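PDB 2Z73: rhodopsin from Todarodes pacificus, which detects dim light for vision, using isomerization of 11-cis retinal to all-trans to switch on G-protein signalling and activate phospholipase C. Local coordinates for residues D27-P30 against D31-Y35; L37-F40 against I41-G45; S84-G88 against F89-T93; Y277-V280 against A281-Q285. All coordinates share one frame; numbering follows the deposited sequence.

Contact 1: D27-P30 against D31-Y35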
loop_
_atom_site.group_PDB
_atom_site.type_symbol
_atom_site.label_atom_id
_atom_site.label_comp_id
_atom_site.label_asym_id
_atom_site.label_seq_id
_atom_site.Cartn_x
_atom_site.Cartn_y
_atom_site.Cartn_z
ATOM N N ASP A 27 11.164 14.287 28.033
ATOM C CA ASP A 27 12.077 13.419 28.747
ATOM C C ASP A 27 12.297 12.243 27.827
ATOM O O ASP A 27 11.481 11.973 26.945
ATOM C CB ASP A 27 11.469 12.912 30.056
ATOM C CG ASP A 27 11.386 13.983 31.125
ATOM O OD1 ASP A 27 12.267 14.868 31.174
ATOM O OD2 ASP A 27 10.444 13.925 31.935
ATOM N N GLN A 28 13.394 11.532 28.028
ATOM C CA GLN A 28 13.685 10.394 27.184
ATOM C C GLN A 28 12.902 9.172 27.615
ATOM O O GLN A 28 12.971 8.757 28.773
ATOM C CB GLN A 28 15.173 10.091 27.215
ATOM C CG GLN A 28 15.547 8.913 26.367
ATOM C CD GLN A 28 17.036 8.745 26.278
ATOM O OE1 GLN A 28 17.739 8.853 27.280
ATOM N NE2 GLN A 28 17.530 8.471 25.077
ATOM N N VAL A 29 12.156 8.597 26.675
ATOM C CA VAL A 29 11.362 7.407 26.935
ATOM C C VAL A 29 12.278 6.315 27.468
ATOM O O VAL A 29 13.476 6.329 27.225
ATOM C CB VAL A 29 10.659 6.919 25.650
ATOM C CG1 VAL A 29 9.788 8.038 25.089
ATOM C CG2 VAL A 29 11.696 6.459 24.615
ATOM N N PRO A 30 11.720 5.350 28.206
ATOM C CA PRO A 30 12.475 4.239 28.792
ATOM C C PRO A 30 13.172 3.335 27.771
ATOM O O PRO A 30 12.743 3.229 26.623
ATOM C CB PRO A 30 11.409 3.482 29.583
ATOM C CG PRO A 30 10.382 4.535 29.884
ATOM C CD PRO A 30 10.301 5.272 28.588
ATOM N N ASP A 31 14.235 2.666 28.209
ATOM C CA ASP A 31 14.984 1.758 27.345
ATOM C C ASP A 31 14.065 0.726 26.694
ATOM O O ASP A 31 14.117 0.500 25.483
ATOM C CB ASP A 31 16.049 1.018 28.146
ATOM C CG ASP A 31 17.128 1.934 28.677
ATOM O OD1 ASP A 31 17.048 3.157 28.450
ATOM O OD2 ASP A 31 18.062 1.424 29.330
ATOM N N ALA A 32 13.230 0.095 27.510
ATOM C CA ALA A 32 12.321 -0.926 27.028
ATOM C C ALA A 32 11.499 -0.449 25.849
ATOM O O ALA A 32 11.119 -1.248 24.991
ATOM C CB ALA A 32 11.406 -1.373 28.153
ATOM N N VAL A 33 11.221 0.849 25.797
ATOM C CA VAL A 33 10.419 1.387 24.706
ATOM C C VAL A 33 11.218 1.454 23.412
ATOM O O VAL A 33 10.689 1.201 22.326
ATOM C CB VAL A 33 9.898 2.799 25.028
ATOM C CG1 VAL A 33 9.098 3.336 23.847
ATOM C CG2 VAL A 33 9.040 2.765 26.281
ATOM N N TYR A 34 12.488 1.813 23.529
ATOM C CA TYR A 34 13.351 1.900 22.368
ATOM C C TYR A 34 13.553 0.508 21.810
ATOM O O TYR A 34 13.471 0.298 20.599
ATOM C CB TYR A 34 14.714 2.476 22.744
ATOM C CG TYR A 34 14.749 3.970 22.913
ATOM C CD1 TYR A 34 14.880 4.544 24.180
ATOM C CD2 TYR A 34 14.721 4.813 21.796
ATOM C CE1 TYR A 34 14.994 5.930 24.331
ATOM C CE2 TYR A 34 14.833 6.192 21.933
ATOM C CZ TYR A 34 14.975 6.749 23.200
ATOM O OH TYR A 34 15.126 8.107 23.331
ATOM N N TYR A 35 13.819 -0.435 22.712
ATOM C CA TYR A 35 14.050 -1.833 22.358
ATOM C C TYR A 35 12.835 -2.476 21.696
ATOM O O TYR A 35 12.963 -3.217 20.720
ATOM C CB TYR A 35 14.456 -2.608 23.612
ATOM C CG TYR A 35 15.727 -2.062 24.226
ATOM C CD1 TYR A 35 16.039 -2.281 25.570
ATOM C CD2 TYR A 35 16.607 -1.297 23.461
ATOM C CE1 TYR A 35 17.198 -1.740 26.132
ATOM C CE2 TYR A 35 17.761 -0.758 24.009
ATOM C CZ TYR A 35 18.053 -0.977 25.342
ATOM O OH TYR A 35 19.192 -0.411 25.871
HETATM O O HOH W 1 12.849 9.571 23.848
#
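Tyr34 reaches back to Gln28 and Val29 where the extracellular chain enters helix 31-61, the first transmembrane helix of the receptor. Val29 CG2 sits over one face of the Tyr34 ring in a CH-pi contact, 3.7 Å from the centroid and displaced toward the rim. At the phenol end, Gln28 NE2 donates to Tyr34 OH over 3.0 Å. The oxygen lies in the plane of the Gln28 amide, and that plane stands almost square to the ring, at 88°. Gln28 reaches this far because its chain is extended, with CG opposite the backbone N (chi1 180°). CG itself touches the ring edge in plane. A water adds a second partner, 2.8 Å from Tyr34 OH, and it accepts from Val29 N at 3.1 Å. A phenylalanine in place of Tyr34 would keep a ring beneath Val29 but would probably leave the Gln28 amide and the water without their shared oxygen.

Pro30 is the N-cap residue. Its carbonyl O takes Val33 N at 2.9 Å and, weakly, Tyr34 N at 3.4 Å, which starts the helix. Asp31 faces elsewhere and forms a salt bridge with Lys99. Trp11 packs on Gln28 and Tyr34, while Tyr295 of helix 294-306 touches Val29, Pro30 and Val33. On the proline side, Pro30 CD rests 3.6 Å from Val33 CG2.

Contact 2: L37-F40 against I41-G45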
loop_
_atom_site.group_PDB
_atom_site.type_symbol
_atom_site.label_atom_id
_atom_site.label_comp_id
_atom_site.label_asym_id
_atom_site.label_seq_id
_atom_site.Cartn_x
_atom_site.Cartn_y
_atom_site.Cartn_z
ATOM N N LEU A 37 10.513 -0.835 20.161
ATOM C CA LEU A 37 10.347 -0.157 18.881
ATOM C C LEU A 37 11.235 -0.788 17.806
ATOM O O LEU A 37 10.778 -1.071 16.701
ATOM C CB LEU A 37 10.665 1.340 19.025
ATOM C CG LEU A 37 9.568 2.194 19.678
ATOM C CD1 LEU A 37 10.009 3.650 19.756
ATOM C CD2 LEU A 37 8.290 2.082 18.854
ATOM N N GLY A 38 12.501 -1.018 18.149
ATOM C CA GLY A 38 13.431 -1.621 17.214
ATOM C C GLY A 38 13.013 -3.031 16.843
ATOM O O GLY A 38 13.028 -3.406 15.674
ATOM N N ILE A 39 12.639 -3.822 17.841
ATOM C CA ILE A 39 12.210 -5.184 17.586
ATOM C C ILE A 39 10.982 -5.143 16.702
ATOM O O ILE A 39 10.853 -5.907 15.753
ATOM C CB ILE A 39 11.869 -5.908 18.896
ATOM C CG1 ILE A 39 13.159 -6.148 19.688
ATOM C CG2 ILE A 39 11.108 -7.202 18.602
ATOM C CD1 ILE A 39 12.946 -6.686 21.085
ATOM N N PHE A 40 10.079 -4.229 17.017
ATOM C CA PHE A 40 8.847 -4.103 16.258
ATOM C C PHE A 40 9.091 -3.866 14.770
ATOM O O PHE A 40 8.702 -4.687 13.924
ATOM C CB PHE A 40 7.993 -2.959 16.804
ATOM C CG PHE A 40 6.691 -2.803 16.093
ATOM C CD1 PHE A 40 5.616 -3.608 16.427
ATOM C CD2 PHE A 40 6.562 -1.895 15.050
ATOM C CE1 PHE A 40 4.425 -3.515 15.727
ATOM C CE2 PHE A 40 5.378 -1.791 14.342
ATOM C CZ PHE A 40 4.305 -2.604 14.680
ATOM N N ILE A 41 9.730 -2.739 14.456
ATOM C CA ILE A 41 9.997 -2.386 13.068
ATOM C C ILE A 41 10.878 -3.420 12.357
ATOM O O ILE A 41 10.767 -3.601 11.146
ATOM C CB ILE A 41 10.625 -0.978 12.970
ATOM C CG1 ILE A 41 10.381 -0.405 11.576
ATOM C CG2 ILE A 41 12.103 -1.035 13.276
ATOM C CD1 ILE A 41 8.886 -0.356 11.177
ATOM N N GLY A 42 11.736 -4.096 13.124
ATOM C CA GLY A 42 12.594 -5.120 12.566
ATOM C C GLY A 42 11.753 -6.279 12.064
ATOM O O GLY A 42 12.040 -6.879 11.022
ATOM N N ILE A 43 10.694 -6.593 12.798
ATOM C CA ILE A 43 9.806 -7.676 12.413
ATOM C C ILE A 43 8.927 -7.248 11.229
ATOM O O ILE A 43 8.390 -8.091 10.514
ATOM C CB ILE A 43 8.949 -8.136 13.626
ATOM C CG1 ILE A 43 9.870 -8.780 14.665
ATOM C CG2 ILE A 43 7.859 -9.117 13.184
ATOM C CD1 ILE A 43 9.153 -9.498 15.814
ATOM N N CYS A 44 8.778 -5.946 11.009
ATOM C CA CYS A 44 8.006 -5.498 9.857
ATOM C C CYS A 44 8.938 -5.659 8.666
ATOM O O CYS A 44 8.505 -5.912 7.543
ATOM C CB CYS A 44 7.577 -4.030 9.998
ATOM S SG CYS A 44 6.248 -3.740 11.203
ATOM N N GLY A 45 10.233 -5.520 8.923
ATOM C CA GLY A 45 11.219 -5.699 7.873
ATOM C C GLY A 45 11.194 -7.133 7.376
ATOM O O GLY A 45 11.119 -7.392 6.176
#
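Cys44 SG lies beside the Phe40 ring, one helical turn further along transmembrane helix 1, in a Cys sulfur-aromatic contact. The sulfur is 4.4 Å from the ring centroid and approaches obliquely. Its nearest ring atom is CE2 of Phe40, at 3.8 Å from SG. Phe40 holds CG opposite the backbone N (chi1 -178°), and Cys44 holds SG opposite its carbonyl carbon (chi1 -73°). These two settings bring ring and sulfur together. Helix 294-306 borders this side, with Met302 against Phe40 and Ala306 against Cys44.

Ile39 and Ile43 form a second pair, on the surface. They lie alongside one another and point the same way, with Ile39 CG2 4.1 Å from Ile43 CD1. Ile43 CG1 also rests 3.2 Å from Ile39 O.

Ile41 turns to another side, where it packs on Met92 and Thr93 of helix 91-97. Its CG2 touches Gly38 O at 3.5 Å. Helical backbone bonds run beneath these side chains. Gly42 N donates to Gly38 O, and Ile43 N to Ile39 O. The straightest is Ile41 N to Leu37 O, 3.0 Å long with an angle of 173° at the hydrogen.

Contact 3: S84-G88 against F89-T93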
loop_
_atom_site.group_PDB
_atom_site.type_symbol
_atom_site.label_atom_id
_atom_site.label_comp_id
_atom_site.label_asym_id
_atom_site.label_seq_id
_atom_site.Cartn_x
_atom_site.Cartn_y
_atom_site.Cartn_z
ATOM N N SER A 84 9.494 -1.590 3.692
ATOM C CA SER A 84 9.851 -2.442 4.807
ATOM C C SER A 84 11.363 -2.585 4.979
ATOM O O SER A 84 11.859 -2.598 6.111
ATOM C CB SER A 84 9.209 -3.823 4.625
ATOM O OG SER A 84 7.811 -3.695 4.354
ATOM N N LEU A 85 12.088 -2.685 3.863
ATOM C CA LEU A 85 13.541 -2.831 3.907
ATOM C C LEU A 85 14.198 -1.592 4.520
ATOM O O LEU A 85 14.845 -1.651 5.576
ATOM C CB LEU A 85 14.113 -3.009 2.496
ATOM C CG LEU A 85 15.406 -3.830 2.294
ATOM C CD1 LEU A 85 16.164 -3.255 1.106
ATOM C CD2 LEU A 85 16.291 -3.819 3.536
ATOM N N VAL A 86 14.023 -0.476 3.822
ATOM C CA VAL A 86 14.600 0.787 4.204
ATOM C C VAL A 86 14.108 1.371 5.526
ATOM O O VAL A 86 14.880 1.969 6.264
ATOM C CB VAL A 86 14.385 1.831 3.092
ATOM C CG1 VAL A 86 14.995 3.170 3.497
ATOM C CG2 VAL A 86 15.004 1.345 1.807
ATOM N N ASN A 87 12.826 1.198 5.822
ATOM C CA ASN A 87 12.259 1.753 7.037
ATOM C C ASN A 87 12.403 0.908 8.295
ATOM O O ASN A 87 12.073 1.363 9.383
ATOM C CB ASN A 87 10.780 2.081 6.812
ATOM C CG ASN A 87 10.583 3.274 5.897
ATOM O OD1 ASN A 87 10.805 4.416 6.294
ATOM N ND2 ASN A 87 10.177 3.015 4.661
ATOM N N GLY A 88 12.888 -0.319 8.158
ATOM C CA GLY A 88 13.029 -1.170 9.325
ATOM C C GLY A 88 14.470 -1.408 9.707
ATOM O O GLY A 88 15.104 -0.582 10.387
ATOM N N PHE A 89 14.988 -2.556 9.275
ATOM C CA PHE A 89 16.377 -2.907 9.554
ATOM C C PHE A 89 17.235 -2.532 8.352
ATOM O O PHE A 89 16.864 -2.817 7.208
ATOM C CB PHE A 89 16.513 -4.398 9.864
ATOM C CG PHE A 89 17.932 -4.837 10.073
ATOM C CD1 PHE A 89 18.707 -5.268 8.996
ATOM C CD2 PHE A 89 18.516 -4.758 11.326
ATOM C CE1 PHE A 89 20.048 -5.607 9.168
ATOM C CE2 PHE A 89 19.857 -5.095 11.509
ATOM C CZ PHE A 89 20.624 -5.520 10.420
ATOM N N PRO A 90 18.408 -1.913 8.594
ATOM C CA PRO A 90 18.985 -1.553 9.891
ATOM C C PRO A 90 18.872 -0.088 10.328
ATOM O O PRO A 90 19.164 0.237 11.477
ATOM C CB PRO A 90 20.441 -1.931 9.704
ATOM C CG PRO A 90 20.692 -1.375 8.339
ATOM C CD PRO A 90 19.448 -1.839 7.549
ATOM N N LEU A 91 18.472 0.801 9.426
ATOM C CA LEU A 91 18.397 2.217 9.767
ATOM C C LEU A 91 17.612 2.558 11.045
ATOM O O LEU A 91 18.095 3.324 11.885
ATOM C CB LEU A 91 17.859 3.013 8.567
ATOM C CG LEU A 91 18.766 2.971 7.321
ATOM C CD1 LEU A 91 18.134 3.702 6.150
ATOM C CD2 LEU A 91 20.108 3.576 7.658
ATOM N N MET A 92 16.415 2.003 11.219
ATOM C CA MET A 92 15.661 2.330 12.425
ATOM C C MET A 92 15.988 1.383 13.564
ATOM O O MET A 92 16.363 1.813 14.654
ATOM C CB MET A 92 14.153 2.319 12.165
ATOM C CG MET A 92 13.358 2.921 13.327
ATOM S SD MET A 92 11.550 2.956 13.149
ATOM C CE MET A 92 11.109 3.604 14.713
ATOM N N THR A 93 15.848 0.091 13.310
ATOM C CA THR A 93 16.122 -0.911 14.322
ATOM C C THR A 93 17.444 -0.669 15.036
ATOM O O THR A 93 17.491 -0.685 16.265
ATOM C CB THR A 93 16.115 -2.314 13.702
ATOM O OG1 THR A 93 14.857 -2.521 13.053
ATOM C CG2 THR A 93 16.324 -3.395 14.774
HETATM O O HOH W 2 13.842 -3.966 7.391
#
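Ser84 O and Phe89 N are joined by a water at the break in transmembrane helix 2, between helices 70-87 and 91-97, just before a cis peptide bond to Pro90. The water lies 2.7 Å from Ser84 O, to which it probably donates, and accepts from Phe89 N at 2.6 Å. It bridges the opened turn. Leu85 comes next, and its CD2 reaches Phe89 O at 3.8 Å.

Val86 meets Leu91 across the break. The two side chains lie side by side and point the same way, with Val86 CG1 4.1 Å from Leu91 CD1. The same Leu91 methyl also touches Val86 O. Ile114 and Tyr111 of helix 104-138 border this pair.

Asn87 belongs to the retinal pocket and touches the chromophore. Its ND2 is bonded to Phe83 O, and its carbonyl O takes a bond from Tyr111 OH. Met92 CB packs 3.6 Å from Asn87 O. The Met92 chain then runs on extended (chi2 -180°) to Lys305, the attachment site of retinal.

Gly88 closes the segment. A CB on it would clash with Phe89 N, so the turn suits a residue without a side chain. Its carbonyl O starts the next helix by gripping two amides. Met92 N approaches Gly88 O at 3.0 Å, nearly in line with the carbonyl bond, and Thr93 N approaches the same oxygen at 3.1 Å, 38° above the carbonyl plane.

Contact 4: Y277-V280 against A281-Q285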
loop_
_atom_site.group_PDB
_atom_site.type_symbol
_atom_site.label_atom_id
_atom_site.label_comp_id
_atom_site.label_asym_id
_atom_site.label_seq_id
_atom_site.Cartn_x
_atom_site.Cartn_y
_atom_site.Cartn_z
ATOM N N TYR A 277 -1.660 8.611 11.818
ATOM C CA TYR A 277 -0.417 9.378 11.760
ATOM C C TYR A 277 -0.648 10.666 11.000
ATOM O O TYR A 277 -0.201 11.737 11.418
ATOM C CB TYR A 277 0.690 8.556 11.082
ATOM C CG TYR A 277 2.040 9.244 10.983
ATOM C CD1 TYR A 277 2.504 9.760 9.768
ATOM C CD2 TYR A 277 2.839 9.403 12.116
ATOM C CE1 TYR A 277 3.730 10.419 9.685
ATOM C CE2 TYR A 277 4.070 10.061 12.053
ATOM C CZ TYR A 277 4.511 10.565 10.838
ATOM O OH TYR A 277 5.742 11.197 10.790
ATOM N N ALA A 278 -1.351 10.568 9.883
ATOM C CA ALA A 278 -1.633 11.746 9.077
ATOM C C ALA A 278 -2.274 12.811 9.958
ATOM O O ALA A 278 -1.858 13.971 9.951
ATOM C CB ALA A 278 -2.563 11.387 7.933
ATOM N N VAL A 279 -3.277 12.397 10.727
ATOM C CA VAL A 279 -3.996 13.297 11.608
ATOM C C VAL A 279 -3.053 13.945 12.617
ATOM O O VAL A 279 -3.017 15.171 12.733
ATOM C CB VAL A 279 -5.151 12.549 12.335
ATOM C CG1 VAL A 279 -5.685 13.368 13.499
ATOM C CG2 VAL A 279 -6.290 12.292 11.349
ATOM N N VAL A 280 -2.284 13.134 13.337
ATOM C CA VAL A 280 -1.356 13.673 14.317
ATOM C C VAL A 280 -0.422 14.683 13.678
ATOM O O VAL A 280 0.010 15.636 14.324
ATOM C CB VAL A 280 -0.486 12.587 14.944
ATOM C CG1 VAL A 280 0.508 13.220 15.929
ATOM C CG2 VAL A 280 -1.368 11.561 15.639
ATOM N N ALA A 281 -0.098 14.469 12.410
ATOM C CA ALA A 281 0.792 15.385 11.712
ATOM C C ALA A 281 0.084 16.719 11.552
ATOM O O ALA A 281 0.632 17.775 11.877
ATOM C CB ALA A 281 1.162 14.821 10.347
ATOM N N LEU A 282 -1.146 16.661 11.056
ATOM C CA LEU A 282 -1.940 17.863 10.843
ATOM C C LEU A 282 -2.123 18.685 12.103
ATOM O O LEU A 282 -2.108 19.910 12.047
ATOM C CB LEU A 282 -3.300 17.492 10.250
ATOM C CG LEU A 282 -3.201 17.169 8.761
ATOM C CD1 LEU A 282 -4.555 16.735 8.230
ATOM C CD2 LEU A 282 -2.683 18.389 8.009
ATOM N N LEU A 283 -2.298 18.017 13.238
ATOM C CA LEU A 283 -2.458 18.725 14.502
ATOM C C LEU A 283 -1.187 19.511 14.779
ATOM O O LEU A 283 -1.232 20.661 15.201
ATOM C CB LEU A 283 -2.703 17.738 15.654
ATOM C CG LEU A 283 -4.129 17.255 15.924
ATOM C CD1 LEU A 283 -4.801 16.767 14.640
ATOM C CD2 LEU A 283 -4.072 16.147 16.955
ATOM N N ALA A 284 -0.048 18.880 14.523
ATOM C CA ALA A 284 1.240 19.512 14.759
ATOM C C ALA A 284 1.461 20.707 13.841
ATOM O O ALA A 284 2.175 21.645 14.194
ATOM C CB ALA A 284 2.357 18.494 14.572
ATOM N N GLN A 285 0.843 20.684 12.668
ATOM C CA GLN A 285 1.021 21.769 11.714
ATOM C C GLN A 285 -0.092 22.811 11.761
ATOM O O GLN A 285 0.088 23.944 11.290
ATOM C CB GLN A 285 1.120 21.188 10.298
ATOM C CG GLN A 285 1.169 22.215 9.172
ATOM C CD GLN A 285 2.460 23.006 9.148
ATOM O OE1 GLN A 285 2.642 23.890 8.313
ATOM N NE2 GLN A 285 3.366 22.689 10.061
#
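Tyr277 meets Ala281 through its carbonyl, not its ring. No atom of 281-285 lies over a face or at the edge of that ring. Tyr277 CG is swung opposite the backbone N (chi1 -179°), which sends the phenol away from the following turn and onto Tyr190. There its OH is hydrogen-bonded to Glu180 and Ser187. The other flat side-chain group, the Gln285 amide, also turns elsewhere, and its NE2 bonds to the carbonyls of Tyr190 and Ser192.

The contact itself is made by backbone and aliphatic groups. Ala281 N bonds to Tyr277 O at 2.9 Å. Leu282 N lies in the carbonyl plane of Ala278, 3.0 Å from Ala278 O. Leu283 N follows with a 3.0 Å bond to Val279 O. The fourth bond is longer, 3.3 Å from Ala284 N to Val280 O, with the donor tilted 33° from the carbonyl plane.

Val279 and Leu283 add the one apolar side-chain pair. Val279 CG1 is 3.7 Å from Leu283 CD1, and this leucine methyl also lies close against Val279 O, at 3.1 Å. Leu283 continues onto Trp291. On another side of the helix, Ala281 CB packs 3.2 Å from Ala278 O. Ala278 touches retinal and, like Leu282, Phe205 of helix 195-224.

Past Leu283, Arg193 and Arg198 bond to the carbonyl oxygens of Ala284 and Gln285. These turns form the extracellular end of transmembrane helix 6, which here walls the retinal pocket of a rhodopsin-family seven-helix receptor.

How the contacts relate
Contacts 1 and 2 follow one another on helix 31-61. Contact 1 is a surface contact at the extracellular entry, built on polar groups, a water and an aromatic ring. Contacts 2, 3 and 4 are partly buried and lie within or at the end of transmembrane helices. Contact 2 touches contact 3, where Ile41 CG2 packs 3.1 Å from Thr93 OG1. Gly38 O is also near that hydroxyl, a weak bond at most. Contact 3 breaks its helix, whereas contacts 2 and 4 stay helical throughout. Contact 4 stands apart, about 23 Å from each of the others between centres. Contacts 3 and 4 each supply a residue to the retinal pocket.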